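Local atomic coordinates of tRNA uridine(34) acetyltransferase (Methanocaldococcus infernus, PDB entry 6IA8), a protein that catalyses formation of 5-carboxymethyluridine at the wobble position 34 of tRNAs from acetyl-CoA and S-adenosyl-L-methionine. Residues L419-R424 against L446-W451; H391-R396 against E412-D417; L243-G248 against L442-H447. All coordinates share one frame; numbering follows the deposited sequence.

Contact 1. Residues L419-R424 against L446-W451. With SO4 (sulfate ion), chain E.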
loop_
_atom_site.group_PDB
_atom_site.type_symbol
_atom_site.label_atom_id
_atom_site.label_comp_id
_atom_site.label_asym_id
_atom_site.label_seq_id
_atom_site.Cartn_x
_atom_site.Cartn_y
_atom_site.Cartn_z
ATOM N N LEU A 419 -14.968 -0.609 -9.802
ATOM C CA LEU A 419 -13.608 -0.475 -10.307
ATOM C C LEU A 419 -13.066 -1.863 -10.600
ATOM O O LEU A 419 -13.082 -2.734 -9.720
ATOM C CB LEU A 419 -12.732 0.242 -9.275
ATOM C CG LEU A 419 -11.240 0.351 -9.577
ATOM C CD1 LEU A 419 -10.972 1.241 -10.738
ATOM C CD2 LEU A 419 -10.506 0.836 -8.307
ATOM N N ILE A 420 -12.571 -2.054 -11.824
ATOM C CA ILE A 420 -12.118 -3.349 -12.307
ATOM C C ILE A 420 -10.599 -3.455 -12.320
ATOM O O ILE A 420 -10.050 -4.541 -12.100
ATOM C CB ILE A 420 -12.700 -3.609 -13.717
ATOM C CG1 ILE A 420 -14.226 -3.795 -13.601
ATOM C CG2 ILE A 420 -12.050 -4.797 -14.334
ATOM C CD1 ILE A 420 -14.965 -3.555 -14.910
ATOM N N ALA A 421 -9.915 -2.364 -12.655
ATOM C CA ALA A 421 -8.467 -2.362 -12.820
ATOM C C ALA A 421 -7.997 -0.921 -12.843
ATOM O O ALA A 421 -8.748 -0.020 -13.220
ATOM C CB ALA A 421 -8.051 -3.059 -14.110
ATOM N N PHE A 422 -6.733 -0.709 -12.480
ATOM C CA PHE A 422 -6.201 0.642 -12.493
ATOM C C PHE A 422 -4.698 0.599 -12.719
ATOM O O PHE A 422 -4.034 -0.421 -12.482
ATOM C CB PHE A 422 -6.580 1.402 -11.196
ATOM C CG PHE A 422 -5.915 0.904 -9.969
ATOM C CD1 PHE A 422 -6.549 -0.018 -9.168
ATOM C CD2 PHE A 422 -4.680 1.399 -9.573
ATOM C CE1 PHE A 422 -5.967 -0.494 -8.005
ATOM C CE2 PHE A 422 -4.072 0.917 -8.400
ATOM C CZ PHE A 422 -4.705 -0.026 -7.628
ATOM N N LEU A 423 -4.173 1.733 -13.181
ATOM C CA LEU A 423 -2.752 1.897 -13.440
ATOM C C LEU A 423 -2.360 3.295 -12.980
ATOM O O LEU A 423 -3.069 4.274 -13.267
ATOM C CB LEU A 423 -2.432 1.717 -14.925
ATOM C CG LEU A 423 -0.995 1.858 -15.382
ATOM C CD1 LEU A 423 -0.777 1.019 -16.656
ATOM C CD2 LEU A 423 -0.586 3.293 -15.626
ATOM N N ARG A 424 -1.220 3.377 -12.276
ATOM C CA ARG A 424 -0.667 4.632 -11.768
ATOM C C ARG A 424 0.541 5.022 -12.622
ATOM O O ARG A 424 1.565 4.325 -12.619
ATOM C CB ARG A 424 -0.254 4.467 -10.312
ATOM C CG ARG A 424 -1.375 4.150 -9.346
ATOM C CD ARG A 424 -0.840 4.174 -7.927
ATOM N NE ARG A 424 -1.744 3.644 -6.909
ATOM C CZ ARG A 424 -2.765 4.317 -6.387
ATOM N NH1 ARG A 424 -3.077 5.509 -6.854
ATOM N NH2 ARG A 424 -3.512 3.768 -5.442
ATOM N N LEU A 446 0.293 -1.368 -11.601
ATOM C CA LEU A 446 -0.771 -1.898 -12.452
ATOM C C LEU A 446 -1.477 -2.946 -11.615
ATOM O O LEU A 446 -0.837 -3.885 -11.131
ATOM C CB LEU A 446 -0.238 -2.546 -13.726
ATOM C CG LEU A 446 -1.256 -3.361 -14.519
ATOM C CD1 LEU A 446 -2.405 -2.498 -15.039
ATOM C CD2 LEU A 446 -0.551 -4.080 -15.675
ATOM N N HIS A 447 -2.785 -2.805 -11.438
ATOM C CA HIS A 447 -3.529 -3.777 -10.648
ATOM C C HIS A 447 -4.828 -4.126 -11.357
ATOM O O HIS A 447 -5.634 -3.243 -11.644
ATOM C CB HIS A 447 -3.831 -3.221 -9.267
ATOM C CG HIS A 447 -4.305 -4.261 -8.295
ATOM N ND1 HIS A 447 -3.437 -4.993 -7.516
ATOM C CD2 HIS A 447 -5.546 -4.733 -8.014
ATOM C CE1 HIS A 447 -4.119 -5.849 -6.775
ATOM N NE2 HIS A 447 -5.402 -5.708 -7.052
ATOM N N VAL A 448 -5.000 -5.394 -11.694
ATOM C CA VAL A 448 -6.249 -5.925 -12.238
ATOM C C VAL A 448 -6.858 -6.807 -11.156
ATOM O O VAL A 448 -6.232 -7.781 -10.727
ATOM C CB VAL A 448 -6.007 -6.728 -13.527
ATOM C CG1 VAL A 448 -7.344 -7.348 -14.038
ATOM C CG2 VAL A 448 -5.329 -5.895 -14.560
ATOM N N PHE A 449 -8.056 -6.458 -10.683
ATOM C CA PHE A 449 -8.674 -7.189 -9.575
ATOM C C PHE A 449 -9.084 -8.580 -10.043
ATOM O O PHE A 449 -9.814 -8.719 -11.029
ATOM C CB PHE A 449 -9.872 -6.414 -9.014
ATOM C CG PHE A 449 -9.467 -5.211 -8.196
ATOM C CD1 PHE A 449 -9.001 -5.370 -6.896
ATOM C CD2 PHE A 449 -9.524 -3.934 -8.724
ATOM C CE1 PHE A 449 -8.605 -4.292 -6.143
ATOM C CE2 PHE A 449 -9.122 -2.833 -7.972
ATOM C CZ PHE A 449 -8.653 -3.005 -6.683
ATOM N N GLY A 450 -8.576 -9.612 -9.370
ATOM C CA GLY A 450 -8.654 -10.950 -9.922
ATOM C C GLY A 450 -9.519 -11.928 -9.161
ATOM O O GLY A 450 -10.560 -11.547 -8.621
ATOM N N TRP A 451 -9.090 -13.192 -9.132
ATOM C CA TRP A 451 -9.812 -14.262 -8.457
ATOM C C TRP A 451 -10.160 -13.878 -7.026
ATOM O O TRP A 451 -9.422 -13.145 -6.361
ATOM C CB TRP A 451 -8.927 -15.508 -8.510
ATOM C CG TRP A 451 -9.446 -16.719 -7.806
ATOM C CD1 TRP A 451 -10.007 -17.825 -8.377
ATOM C CD2 TRP A 451 -9.435 -16.957 -6.397
ATOM N NE1 TRP A 451 -10.355 -18.733 -7.408
ATOM C CE2 TRP A 451 -10.015 -18.224 -6.182
ATOM C CE3 TRP A 451 -8.997 -16.221 -5.295
ATOM C CZ2 TRP A 451 -10.172 -18.770 -4.908
ATOM C CZ3 TRP A 451 -9.153 -16.761 -4.033
ATOM C CH2 TRP A 451 -9.735 -18.025 -3.848
HETATM S S SO4 E . -6.828 -8.723 -5.502
HETATM O O1 SO4 E . -6.548 -7.832 -6.613
HETATM O O2 SO4 E . -7.868 -9.664 -5.894
HETATM O O3 SO4 E . -5.619 -9.454 -5.153
HETATM O O4 SO4 E . -7.262 -7.939 -4.355
#

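Contact 2. Residues H391-R396 against E412-D417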
loop_
_atom_site.group_PDB
_atom_site.type_symbol
_atom_site.label_atom_id
_atom_site.label_comp_id
_atom_site.label_asym_id
_atom_site.label_seq_id
_atom_site.Cartn_x
_atom_site.Cartn_y
_atom_site.Cartn_z
ATOM N N HIS A 391 -21.422 -0.643 -19.661
ATOM C CA HIS A 391 -21.028 0.646 -19.112
ATOM C C HIS A 391 -19.599 0.633 -18.601
ATOM O O HIS A 391 -19.243 1.484 -17.805
ATOM C CB HIS A 391 -21.984 1.077 -17.996
ATOM C CG HIS A 391 -23.397 1.258 -18.458
ATOM N ND1 HIS A 391 -23.812 2.373 -19.154
ATOM C CD2 HIS A 391 -24.491 0.470 -18.321
ATOM C CE1 HIS A 391 -25.101 2.264 -19.427
ATOM N NE2 HIS A 391 -25.536 1.117 -18.936
ATOM N N ILE A 392 -18.776 -0.300 -19.042
ATOM C CA ILE A 392 -17.378 -0.326 -18.636
ATOM C C ILE A 392 -16.610 0.601 -19.570
ATOM O O ILE A 392 -16.661 0.462 -20.797
ATOM C CB ILE A 392 -16.811 -1.753 -18.688
ATOM C CG1 ILE A 392 -17.505 -2.642 -17.664
ATOM C CG2 ILE A 392 -15.300 -1.755 -18.433
ATOM C CD1 ILE A 392 -17.094 -4.098 -17.723
ATOM N N LYS A 393 -15.892 1.539 -18.999
ATOM C CA LYS A 393 -15.138 2.516 -19.767
ATOM C C LYS A 393 -13.738 2.640 -19.198
ATOM O O LYS A 393 -13.513 2.339 -18.025
ATOM C CB LYS A 393 -15.793 3.895 -19.720
ATOM C CG LYS A 393 -17.199 3.930 -20.293
ATOM C CD LYS A 393 -17.668 5.359 -20.529
ATOM C CE LYS A 393 -19.149 5.396 -20.929
ATOM N NZ LYS A 393 -19.504 4.362 -21.947
ATOM N N LEU A 394 -12.802 3.095 -20.041
ATOM C CA LEU A 394 -11.470 3.493 -19.587
ATOM C C LEU A 394 -11.547 4.937 -19.120
ATOM O O LEU A 394 -11.914 5.806 -19.898
ATOM C CB LEU A 394 -10.438 3.357 -20.707
ATOM C CG LEU A 394 -8.998 3.064 -20.250
ATOM C CD1 LEU A 394 -8.105 2.760 -21.462
ATOM C CD2 LEU A 394 -8.423 4.188 -19.444
ATOM N N VAL A 395 -11.255 5.189 -17.854
ATOM C CA VAL A 395 -11.419 6.503 -17.230
ATOM C C VAL A 395 -10.045 7.034 -16.848
ATOM O O VAL A 395 -9.122 6.267 -16.579
ATOM C CB VAL A 395 -12.324 6.423 -15.978
ATOM C CG1 VAL A 395 -12.417 7.774 -15.291
ATOM C CG2 VAL A 395 -13.723 5.917 -16.362
ATOM N N ARG A 396 -9.895 8.350 -16.852
ATOM C CA ARG A 396 -8.617 8.957 -16.511
ATOM C C ARG A 396 -8.838 10.099 -15.540
ATOM O O ARG A 396 -9.751 10.894 -15.725
ATOM C CB ARG A 396 -7.893 9.500 -17.756
ATOM C CG ARG A 396 -6.656 10.326 -17.442
ATOM C CD ARG A 396 -5.944 10.703 -18.730
ATOM N NE ARG A 396 -4.886 11.696 -18.502
ATOM C CZ ARG A 396 -4.156 12.236 -19.466
ATOM N NH1 ARG A 396 -4.365 11.861 -20.718
ATOM N NH2 ARG A 396 -3.227 13.136 -19.174
ATOM N N GLU A 412 -13.705 0.912 -15.331
ATOM C CA GLU A 412 -14.739 1.108 -14.331
ATOM C C GLU A 412 -16.091 0.999 -15.002
ATOM O O GLU A 412 -16.259 1.509 -16.107
ATOM C CB GLU A 412 -14.589 2.490 -13.684
ATOM C CG GLU A 412 -15.669 2.869 -12.701
ATOM C CD GLU A 412 -15.544 4.309 -12.221
ATOM O OE1 GLU A 412 -14.410 4.840 -12.213
ATOM O OE2 GLU A 412 -16.585 4.910 -11.866
ATOM N N ASP A 413 -17.027 0.311 -14.343
ATOM C CA ASP A 413 -18.453 0.378 -14.655
ATOM C C ASP A 413 -18.914 1.734 -14.140
ATOM O O ASP A 413 -19.070 1.930 -12.932
ATOM C CB ASP A 413 -19.186 -0.785 -13.989
ATOM C CG ASP A 413 -20.693 -0.671 -14.072
ATOM O OD1 ASP A 413 -21.210 0.410 -14.464
ATOM O OD2 ASP A 413 -21.377 -1.674 -13.756
ATOM N N VAL A 414 -19.130 2.690 -15.051
ATOM C CA VAL A 414 -19.399 4.058 -14.621
ATOM C C VAL A 414 -20.861 4.271 -14.294
ATOM O O VAL A 414 -21.207 5.328 -13.756
ATOM C CB VAL A 414 -18.984 5.094 -15.683
ATOM C CG1 VAL A 414 -17.516 4.972 -16.008
ATOM C CG2 VAL A 414 -19.840 4.924 -16.946
ATOM N N LYS A 415 -21.730 3.309 -14.625
ATOM C CA LYS A 415 -23.109 3.364 -14.156
ATOM C C LYS A 415 -23.203 2.982 -12.683
ATOM O O LYS A 415 -23.853 3.672 -11.891
ATOM C CB LYS A 415 -23.989 2.442 -15.007
ATOM C CG LYS A 415 -25.423 2.297 -14.523
ATOM C CD LYS A 415 -26.246 1.459 -15.502
ATOM C CE LYS A 415 -27.713 1.251 -15.027
ATOM N NZ LYS A 415 -27.813 0.593 -13.697
ATOM N N ASN A 416 -22.602 1.861 -12.305
ATOM C CA ASN A 416 -22.690 1.361 -10.935
ATOM C C ASN A 416 -21.496 1.727 -10.084
ATOM O O ASN A 416 -21.463 1.366 -8.906
ATOM C CB ASN A 416 -22.863 -0.160 -10.948
ATOM C CG ASN A 416 -24.116 -0.572 -11.718
ATOM O OD1 ASN A 416 -25.232 -0.229 -11.317
ATOM N ND2 ASN A 416 -23.944 -1.284 -12.819
ATOM N N ASP A 417 -20.507 2.388 -10.671
ATOM C CA ASP A 417 -19.287 2.827 -9.984
ATOM C C ASP A 417 -18.523 1.650 -9.387
ATOM O O ASP A 417 -18.277 1.601 -8.189
ATOM C CB ASP A 417 -19.610 3.849 -8.894
ATOM C CG ASP A 417 -20.279 5.092 -9.446
ATOM O OD1 ASP A 417 -19.962 5.483 -10.587
ATOM O OD2 ASP A 417 -21.123 5.680 -8.741
#

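Contact 3. Residues L243-G248 against L442-H447. With SO4 (sulfate ion), chain E.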
loop_
_atom_site.group_PDB
_atom_site.type_symbol
_atom_site.label_atom_id
_atom_site.label_comp_id
_atom_site.label_asym_id
_atom_site.label_seq_id
_atom_site.Cartn_x
_atom_site.Cartn_y
_atom_site.Cartn_z
ATOM N N LEU A 243 10.808 11.582 -3.008
ATOM C CA LEU A 243 11.862 10.683 -3.460
ATOM C C LEU A 243 11.286 9.323 -3.831
ATOM O O LEU A 243 11.739 8.693 -4.790
ATOM C CB LEU A 243 12.920 10.534 -2.376
ATOM C CG LEU A 243 13.756 11.783 -2.077
ATOM C CD1 LEU A 243 14.618 11.522 -0.852
ATOM C CD2 LEU A 243 14.612 12.149 -3.267
ATOM N N LEU A 244 10.293 8.851 -3.073
ATOM C CA LEU A 244 9.651 7.571 -3.373
ATOM C C LEU A 244 8.887 7.648 -4.692
ATOM O O LEU A 244 9.039 6.783 -5.564
ATOM C CB LEU A 244 8.714 7.181 -2.218
ATOM C CG LEU A 244 9.420 6.716 -0.937
ATOM C CD1 LEU A 244 8.401 6.684 0.209
ATOM C CD2 LEU A 244 10.091 5.421 -1.093
ATOM N N LYS A 245 8.072 8.691 -4.861
ATOM C CA LYS A 245 7.294 8.847 -6.082
ATOM C C LYS A 245 8.204 8.956 -7.297
ATOM O O LYS A 245 7.936 8.348 -8.337
ATOM C CB LYS A 245 6.417 10.086 -5.979
ATOM C CG LYS A 245 5.165 9.986 -5.074
ATOM C CD LYS A 245 4.202 8.890 -5.548
ATOM C CE LYS A 245 2.872 9.020 -4.805
ATOM N NZ LYS A 245 2.121 10.187 -5.336
ATOM N N ASP A 246 9.293 9.726 -7.187
ATOM C CA ASP A 246 10.206 9.916 -8.306
ATOM C C ASP A 246 11.109 8.721 -8.520
ATOM O O ASP A 246 11.896 8.743 -9.457
ATOM C CB ASP A 246 11.037 11.197 -8.105
ATOM C CG ASP A 246 10.216 12.453 -8.398
ATOM O OD1 ASP A 246 9.208 12.344 -9.170
ATOM O OD2 ASP A 246 10.584 13.528 -7.886
ATOM N N SER A 247 11.028 7.696 -7.676
ATOM C CA SER A 247 11.661 6.410 -7.920
ATOM C C SER A 247 10.646 5.344 -8.324
ATOM O O SER A 247 10.993 4.165 -8.401
ATOM C CB SER A 247 12.425 5.991 -6.667
ATOM O OG SER A 247 13.377 6.997 -6.297
ATOM N N GLY A 248 9.400 5.730 -8.579
ATOM C CA GLY A 248 8.400 4.800 -9.077
ATOM C C GLY A 248 7.715 3.953 -8.025
ATOM O O GLY A 248 6.993 3.013 -8.374
ATOM N N LEU A 442 6.923 6.843 -15.627
ATOM C CA LEU A 442 6.948 5.738 -14.671
ATOM C C LEU A 442 5.568 5.107 -14.501
ATOM O O LEU A 442 4.593 5.805 -14.187
ATOM C CB LEU A 442 7.438 6.219 -13.301
ATOM C CG LEU A 442 8.767 6.998 -13.255
ATOM C CD1 LEU A 442 8.987 7.507 -11.833
ATOM C CD2 LEU A 442 9.907 6.102 -13.680
ATOM N N VAL A 443 5.500 3.783 -14.652
ATOM C CA VAL A 443 4.325 3.007 -14.262
ATOM C C VAL A 443 4.592 2.519 -12.844
ATOM O O VAL A 443 5.331 1.562 -12.636
ATOM C CB VAL A 443 4.056 1.846 -15.216
ATOM C CG1 VAL A 443 2.911 1.039 -14.670
ATOM C CG2 VAL A 443 3.741 2.392 -16.613
ATOM N N ARG A 444 4.009 3.197 -11.861
ATOM C CA ARG A 444 4.232 2.852 -10.461
ATOM C C ARG A 444 3.389 1.682 -9.990
ATOM O O ARG A 444 3.764 1.009 -9.022
ATOM C CB ARG A 444 3.952 4.069 -9.584
ATOM C CG ARG A 444 4.749 5.321 -10.036
ATOM C CD ARG A 444 4.773 6.403 -8.954
ATOM N NE ARG A 444 3.467 6.964 -8.709
ATOM C CZ ARG A 444 2.672 6.661 -7.692
ATOM N NH1 ARG A 444 1.476 7.240 -7.629
ATOM N NH2 ARG A 444 3.078 5.832 -6.735
ATOM N N GLN A 445 2.281 1.407 -10.658
ATOM C CA GLN A 445 1.450 0.284 -10.264
ATOM C C GLN A 445 0.526 -0.074 -11.413
ATOM O O GLN A 445 0.037 0.815 -12.102
ATOM C CB GLN A 445 0.596 0.629 -9.041
ATOM C CG GLN A 445 -0.355 -0.500 -8.589
ATOM C CD GLN A 445 -0.900 -0.287 -7.188
ATOM O OE1 GLN A 445 -1.028 0.855 -6.724
ATOM N NE2 GLN A 445 -1.179 -1.394 -6.479
ATOM N N LEU A 446 0.293 -1.368 -11.601
ATOM C CA LEU A 446 -0.771 -1.898 -12.452
ATOM C C LEU A 446 -1.477 -2.946 -11.615
ATOM O O LEU A 446 -0.837 -3.885 -11.131
ATOM C CB LEU A 446 -0.238 -2.546 -13.726
ATOM C CG LEU A 446 -1.256 -3.361 -14.519
ATOM C CD1 LEU A 446 -2.405 -2.498 -15.039
ATOM C CD2 LEU A 446 -0.551 -4.080 -15.675
ATOM N N HIS A 447 -2.785 -2.805 -11.438
ATOM C CA HIS A 447 -3.529 -3.777 -10.648
ATOM C C HIS A 447 -4.828 -4.126 -11.357
ATOM O O HIS A 447 -5.634 -3.243 -11.644
ATOM C CB HIS A 447 -3.831 -3.221 -9.267
ATOM C CG HIS A 447 -4.305 -4.261 -8.295
ATOM N ND1 HIS A 447 -3.437 -4.993 -7.516
ATOM C CD2 HIS A 447 -5.546 -4.733 -8.014
ATOM C CE1 HIS A 447 -4.119 -5.849 -6.775
ATOM N NE2 HIS A 447 -5.402 -5.708 -7.052
HETATM S S SO4 E . -6.828 -8.723 -5.502
HETATM O O1 SO4 E . -6.548 -7.832 -6.613
HETATM O O2 SO4 E . -7.868 -9.664 -5.894
HETATM O O3 SO4 E . -5.619 -9.454 -5.153
HETATM O O4 SO4 E . -7.262 -7.939 -4.355
#

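Contact 1. Residues L419-R424 against L446-W451
Three aromatic side chains, F422, H447 and F449, gather where strand 440-448 runs out, packing by CH-pi and edge contacts. H447 lays its CB over a face of the F422 ring in a CH-pi contact, 4.0 Å from CB to the ring centroid, while its imidazole is slid so far aside that the two rings barely overlap. H447 also turns CD2 over the centre of the F449 ring. F449 CZ meets the F422 ring at its edge, 3.9 Å from F422 CE1, and L419 CD2 packs against F449 CE2. An alanine in place of F449 would probably open a gap beside L419 CD2 and F422 CE1 and leave the H447 imidazole freer to turn. The backbones hold the register: F422 N gives to H447 O and H447 N to F422 O, each at 2.9 Å, and F449 N reaches I420 O at 3.1 Å, next to the classic bulge of I420 and A421 opposite F411. Small A421 suits V448, its CB 4.0 Å from V448 CG2, on the face covered by helix 469-484. H447 NE2 points to O1 of a sulfate, probably from the crystallisation liquor, though so short a bond is doubtful. L446, H447 and V448 belong by similarity to the acetyl-CoA site, which matches the strand of the GNAT fold that commonly lines that site.

Contact 2. Residues H391-R396 against E412-D417
I392 and D413 face each other as a non-hydrogen-bonded pair at the open end of the beta-hairpin made by strands 392-401 and 404-413. Beside them K393 and E412 form a hydrogen-bonded pair: K393 N gives to E412 O at 2.9 Å, and E412 N returns a bond to K393 O at 3.1 Å. A further backbone bond, V414 N to H391 O at 3.0 Å, carries the pairing to where the second strand turns away.

Outside the ladder, H391 and K415 meet through flat ring and aliphatic chain. K415 CB lies over one face of the imidazole, 4.0 Å from the ring centroid and displaced toward the rim, and K415 CD comes over the same ring at 3.5 Å from H391 CD2. The K415 chain is extended as far as CE, with CD anti at chi2 175°, which lets its methylenes follow the ring before chi4 bends the amine away. A long lysine suits this exposed edge because its carbons can pack while its charge remains outside. V414 presents CG1 to V395 CG2 at 3.9 Å, and its other methyl meets K393 CE, those two side chains crossing at about a right angle.

D413 organises the turn. Its OD1 takes N416 N from above the carboxylate plane at 3.0 Å, with a weak bond from K415 N, whereas OD2 receives N416 ND2 on the syn side and also D388 N. The bond from N416 N to D413 OD1, three residues back, makes an Asx motif, here shaping the turn that leads from a hairpin strand of the GNAT sheet toward the next.

Contact 3. Residues L243-G248 against L442-H447
K245 crosses R444 obliquely, laying its aliphatic chain over one face of the guanidinium: K245 CD stands 3.4 Å above that plane, over its centre. A bend at chi2 (-60°) places CD there, and R444 bends at chi3 (-66°), which places NE; its CZ lies 3.5 Å from K245 CD. Closer to the strand, R444 CB and CG rest against the carbonyl oxygen of G248, with CB 3.4 Å from G248 O. L442 reaches in alongside, placing CD1 3.7 Å from both G248 N and K245 O, so that a leucine methyl covers the end of helix 234-245. That end is a Schellman motif, and G248, its C-prime residue, takes the positive phi (83°) that glycine adopts readily. The contact joins the radical SAM core to the acetyltransferase domain without a direct hydrogen bond between the two segments. Its polar ends look to third parties: E406 forms salt bridges with both K245 NZ and R444 NH1, and D283 takes R444 NH2. With K245 NZ and R444 NH1 3.8 Å apart, these buried like charges would probably repel, and the carboxylate of E406, shared by both, with that of D283 on R444, is likely to be what makes their approach tolerable.

Contacts 1 and 3 share L446 and H447 on strand 440-448, their centres about 15 Å apart, and the ladder runs on between them: R424 N to Q445 O at 2.9 Å and R424 O to R444 N at 2.8 Å are probable hydrogen bonds. Contact 2 lies farther along the same sheet, its centre about 13 Å from that of contact 1, and the two touch where I420 CD1 meets I392 CD1 at 3.6 Å. Contacts 2 and 3 do not touch, with nearest atoms about 10 Å apart. Contact 1 therefore sits between the outer hairpin and the radical SAM interface, and carries three residues of the probable acetyl-CoA site, whose Y469 lies about 3 Å from I392, side chain to side chain.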